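Local structure of tail component (Lactobacillus phage J-1, 5LY8) at residues D21-N32 / Q50-A61. The protein probably helps the phage recognise its Lactobacillus host by binding cell-surface saccharides, this chain being the second carbohydrate-binding module of its evolved distal tail protein. Residues are numbered along the deposited sequence; the frame is centred on the assembly and turned at random.
Sequences DFNQTPTGVTLN and QSGPFGYANGIA. With MG (magnesium ion), chain C.
F22 and Y56 meet rim to rim, their planes turned only 8° apart and neither ring lying over the other, with F22 CD2 3.7 Å from Y56 CE1. The F22 ring rests instead on A61, whose CB sits over the centre of one face, 3.9 Å from the centroid, a clear CH-pi contact; W226 of strand 223-238 meets the same ring at a steep tilt. P26 covers one face of Y56: its CD stands over the ring, 3.4 Å from CZ. T25 OG1 approaches this ring obliquely from farther off, while M78 of strand 73-81 touches both P26 and Y56.

Beside this apolar patch lies a magnesium ion. The carbonyl oxygens D21 O and G59 O bind it at 2.4 and 2.3 Å, Q227 O supplies a third, and three waters complete six ligands. G59 is the second corner residue of the type I' turn that joins strands 54-57 and 60-63. D21 turns one carboxylate oxygen back on its own loop: with CG tucked between the backbone N and the carbonyl carbon (chi1 57°), OD1 takes the N-H of N23 from above the carboxylate plane, an Asx turn. N23 OD1 accepts from one of the metal waters, and a separate water, not bound to the metal, bridges F22 O and G59 N.

At the far end N32 reaches across, ND2 giving G52 O a nearly straight 3.0 Å bond, with G52 O lying in the plane of the N32 amide, while OD1 accepts from S77 N. The amide is thus gripped at both ends, which fixes its flip and ties the segment 50-61 to strand 73-81. Because the metal is held by main-chain oxygens from three separate parts of the chain, it probably pins this hairpin and the loop after strand 11-20 to strand 223-238.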
loop_
_atom_site.group_PDB
_atom_site.type_symbol
_atom_site.label_atom_id
_atom_site.label_comp_id
_atom_site.label_asym_id
_atom_site.label_seq_id
_atom_site.Cartn_x
_atom_site.Cartn_y
_atom_site.Cartn_z
ATOM N N ASP A 21 3.307 -14.120 5.915
ATOM C CA ASP A 21 4.637 -13.950 6.507
ATOM C C ASP A 21 5.747 -14.226 5.496
ATOM O O ASP A 21 6.921 -14.013 5.804
ATOM C CB ASP A 21 4.835 -14.813 7.757
ATOM C CG ASP A 21 4.646 -16.298 7.585
ATOM O OD1 ASP A 21 4.814 -16.808 6.442
ATOM O OD2 ASP A 21 4.282 -16.958 8.589
ATOM N N PHE A 22 5.398 -14.724 4.309
ATOM C CA PHE A 22 6.321 -14.985 3.199
ATOM C C PHE A 22 7.314 -16.105 3.485
ATOM O O PHE A 22 8.249 -16.256 2.701
ATOM C CB PHE A 22 7.034 -13.709 2.701
ATOM C CG PHE A 22 6.025 -12.677 2.271
ATOM C CD1 PHE A 22 5.887 -11.489 2.962
ATOM C CD2 PHE A 22 5.179 -12.915 1.193
ATOM C CE1 PHE A 22 4.946 -10.535 2.562
ATOM C CE2 PHE A 22 4.245 -11.956 0.791
ATOM C CZ PHE A 22 4.100 -10.803 1.511
ATOM N N ASN A 23 7.093 -16.910 4.534
ATOM C CA ASN A 23 7.983 -18.067 4.806
ATOM C C ASN A 23 7.834 -19.131 3.700
ATOM O O ASN A 23 8.732 -19.864 3.394
ATOM C CB ASN A 23 7.719 -18.648 6.192
ATOM C CG ASN A 23 8.234 -17.766 7.304
ATOM O OD1 ASN A 23 9.062 -16.934 7.112
ATOM N ND2 ASN A 23 7.738 -17.983 8.475
ATOM N N GLN A 24 6.650 -19.190 3.133
ATOM C CA GLN A 24 6.283 -20.027 2.016
ATOM C C GLN A 24 5.489 -19.168 1.024
ATOM O O GLN A 24 4.945 -18.136 1.396
ATOM C CB GLN A 24 5.384 -21.186 2.432
ATOM C CG GLN A 24 3.944 -20.871 2.864
ATOM C CD GLN A 24 3.667 -20.235 4.272
ATOM O OE1 GLN A 24 4.655 -20.003 5.006
ATOM N NE2 GLN A 24 2.274 -20.111 4.726
ATOM N N THR A 25 5.423 -19.616 -0.219
ATOM C CA THR A 25 4.652 -18.955 -1.253
ATOM C C THR A 25 3.229 -18.650 -0.754
ATOM O O THR A 25 2.562 -19.501 -0.222
ATOM C CB THR A 25 4.551 -19.812 -2.542
ATOM O OG1 THR A 25 5.849 -20.020 -3.088
ATOM C CG2 THR A 25 3.756 -19.145 -3.585
ATOM N N PRO A 26 2.853 -17.378 -0.847
ATOM C CA PRO A 26 1.512 -16.996 -0.392
ATOM C C PRO A 26 0.398 -17.789 -1.073
ATOM O O PRO A 26 0.487 -18.107 -2.262
ATOM C CB PRO A 26 1.416 -15.543 -0.818
ATOM C CG PRO A 26 2.822 -15.059 -0.786
ATOM C CD PRO A 26 3.611 -16.213 -1.326
ATOM N N THR A 27 -0.645 -18.083 -0.308
ATOM C CA THR A 27 -1.855 -18.724 -0.806
ATOM C C THR A 27 -3.013 -17.756 -0.560
ATOM O O THR A 27 -2.889 -16.805 0.199
ATOM C CB THR A 27 -2.104 -20.080 -0.112
ATOM O OG1 THR A 27 -2.327 -19.850 1.278
ATOM C CG2 THR A 27 -0.964 -21.072 -0.316
ATOM N N GLY A 28 -4.130 -18.009 -1.236
ATOM C CA GLY A 28 -5.338 -17.203 -1.116
ATOM C C GLY A 28 -5.151 -15.811 -1.664
ATOM O O GLY A 28 -5.773 -14.858 -1.172
ATOM N N VAL A 29 -4.290 -15.689 -2.681
ATOM C CA VAL A 29 -3.983 -14.413 -3.325
ATOM C C VAL A 29 -3.941 -14.584 -4.831
ATOM O O VAL A 29 -3.803 -15.716 -5.340
ATOM C CB VAL A 29 -2.644 -13.797 -2.838
ATOM C CG1 VAL A 29 -2.689 -13.446 -1.367
ATOM C CG2 VAL A 29 -1.437 -14.676 -3.174
ATOM N N THR A 30 -4.017 -13.456 -5.561
ATOM C CA THR A 30 -3.871 -13.467 -7.003
ATOM C C THR A 30 -2.777 -12.506 -7.410
ATOM O O THR A 30 -2.605 -11.440 -6.800
ATOM C CB THR A 30 -5.189 -13.242 -7.717
ATOM O OG1 THR A 30 -5.733 -12.021 -7.273
ATOM C CG2 THR A 30 -6.183 -14.375 -7.487
ATOM N N LEU A 31 -2.041 -12.880 -8.436
ATOM C CA LEU A 31 -0.913 -12.126 -8.927
ATOM C C LEU A 31 -1.258 -11.296 -10.118
ATOM O O LEU A 31 -1.941 -11.762 -11.030
ATOM C CB LEU A 31 0.218 -13.102 -9.296
ATOM C CG LEU A 31 0.715 -13.988 -8.142
ATOM C CD1 LEU A 31 1.540 -15.183 -8.660
ATOM C CD2 LEU A 31 1.453 -13.158 -7.086
ATOM N N ASN A 32 -0.783 -10.043 -10.131
ATOM C CA ASN A 32 -0.880 -9.180 -11.296
ATOM C C ASN A 32 -2.291 -8.999 -11.869
ATOM O O ASN A 32 -2.447 -8.863 -13.092
ATOM C CB ASN A 32 0.114 -9.667 -12.368
ATOM C CG ASN A 32 1.516 -9.594 -11.837
ATOM O OD1 ASN A 32 1.874 -8.621 -11.161
ATOM N ND2 ASN A 32 2.351 -10.555 -12.182
ATOM N N GLN A 50 0.832 -4.256 -14.153
ATOM C CA GLN A 50 1.104 -5.188 -13.070
ATOM C C GLN A 50 1.655 -6.444 -13.732
ATOM O O GLN A 50 0.924 -7.126 -14.450
ATOM C CB GLN A 50 -0.192 -5.534 -12.316
ATOM C CG GLN A 50 -0.897 -4.314 -11.734
ATOM C CD GLN A 50 -2.272 -4.629 -11.218
ATOM O OE1 GLN A 50 -2.448 -5.423 -10.295
ATOM N NE2 GLN A 50 -3.284 -4.004 -11.810
ATOM N N SER A 51 2.964 -6.679 -13.594
ATOM C CA SER A 51 3.594 -7.847 -14.215
ATOM C C SER A 51 4.827 -8.235 -13.455
ATOM O O SER A 51 5.419 -7.428 -12.749
ATOM C CB SER A 51 3.940 -7.550 -15.668
ATOM O OG SER A 51 5.113 -6.768 -15.763
ATOM N N GLY A 52 5.252 -9.458 -13.684
ATOM C CA GLY A 52 6.468 -9.973 -13.090
ATOM C C GLY A 52 6.256 -10.685 -11.772
ATOM O O GLY A 52 5.177 -10.661 -11.189
ATOM N N PRO A 53 7.317 -11.335 -11.284
ATOM C CA PRO A 53 7.202 -12.156 -10.079
ATOM C C PRO A 53 7.681 -11.470 -8.803
ATOM O O PRO A 53 8.334 -10.428 -8.826
ATOM C CB PRO A 53 8.153 -13.321 -10.406
ATOM C CG PRO A 53 9.248 -12.663 -11.136
ATOM C CD PRO A 53 8.626 -11.528 -11.944
ATOM N N PHE A 54 7.418 -12.138 -7.686
ATOM C CA PHE A 54 8.054 -11.884 -6.407
ATOM C C PHE A 54 8.951 -13.074 -6.149
ATOM O O PHE A 54 8.506 -14.212 -6.344
ATOM C CB PHE A 54 7.046 -11.855 -5.260
ATOM C CG PHE A 54 6.096 -10.688 -5.282
ATOM C CD1 PHE A 54 6.407 -9.508 -4.614
ATOM C CD2 PHE A 54 4.873 -10.782 -5.937
ATOM C CE1 PHE A 54 5.523 -8.423 -4.645
ATOM C CE2 PHE A 54 3.989 -9.710 -5.962
ATOM C CZ PHE A 54 4.312 -8.540 -5.305
ATOM N N GLY A 55 10.149 -12.824 -5.660
ATOM C CA GLY A 55 10.997 -13.912 -5.179
ATOM C C GLY A 55 10.897 -13.972 -3.662
ATOM O O GLY A 55 10.808 -12.920 -3.021
ATOM N N TYR A 56 10.863 -15.172 -3.054
ATOM C CA TYR A 56 10.753 -15.273 -1.601
ATOM C C TYR A 56 12.019 -15.830 -0.989
ATOM O O TYR A 56 12.493 -16.878 -1.428
ATOM C CB TYR A 56 9.546 -16.112 -1.186
ATOM C CG TYR A 56 8.277 -15.652 -1.846
ATOM C CD1 TYR A 56 7.635 -14.495 -1.429
ATOM C CD2 TYR A 56 7.736 -16.349 -2.926
ATOM C CE1 TYR A 56 6.511 -14.021 -2.089
ATOM C CE2 TYR A 56 6.628 -15.870 -3.612
ATOM C CZ TYR A 56 6.012 -14.707 -3.185
ATOM O OH TYR A 56 4.884 -14.245 -3.814
ATOM N N ALA A 57 12.588 -15.136 0.006
ATOM C CA ALA A 57 13.743 -15.645 0.748
ATOM C C ALA A 57 13.690 -15.105 2.157
ATOM O O ALA A 57 13.421 -13.927 2.348
ATOM C CB ALA A 57 15.022 -15.186 0.074
ATOM N N ASN A 58 14.008 -15.950 3.148
ATOM C CA ASN A 58 14.147 -15.511 4.530
ATOM C C ASN A 58 12.915 -14.835 5.115
ATOM O O ASN A 58 13.063 -13.925 5.927
ATOM C CB ASN A 58 15.383 -14.618 4.658
ATOM C CG ASN A 58 16.633 -15.419 4.456
ATOM O OD1 ASN A 58 16.685 -16.567 4.860
ATOM N ND2 ASN A 58 17.647 -14.869 3.773
ATOM N N GLY A 59 11.724 -15.252 4.678
ATOM C CA GLY A 59 10.487 -14.661 5.186
ATOM C C GLY A 59 10.208 -13.294 4.604
ATOM O O GLY A 59 9.499 -12.474 5.210
ATOM N N ILE A 60 10.761 -13.036 3.410
ATOM C CA ILE A 60 10.672 -11.741 2.757
ATOM C C ILE A 60 10.346 -11.901 1.272
ATOM O O ILE A 60 10.897 -12.779 0.599
ATOM C CB ILE A 60 12.015 -11.000 2.936
ATOM C CG1 ILE A 60 12.347 -10.762 4.430
ATOM C CG2 ILE A 60 11.998 -9.670 2.136
ATOM C CD1 ILE A 60 13.889 -10.382 4.688
ATOM N N ALA A 61 9.435 -11.056 0.777
ATOM C CA ALA A 61 9.099 -10.992 -0.639
ATOM C C ALA A 61 9.915 -9.892 -1.306
ATOM O O ALA A 61 9.928 -8.734 -0.831
ATOM C CB ALA A 61 7.616 -10.745 -0.829
HETATM MG MG MG C . 8.102 -12.391 7.042
HETATM O O HOH W 1 10.914 -16.932 2.438
HETATM O O HOH W 2 8.780 -14.435 8.290
HETATM O O HOH W 3 9.943 -11.643 8.457
HETATM O O HOH W 4 6.694 -11.974 8.978
#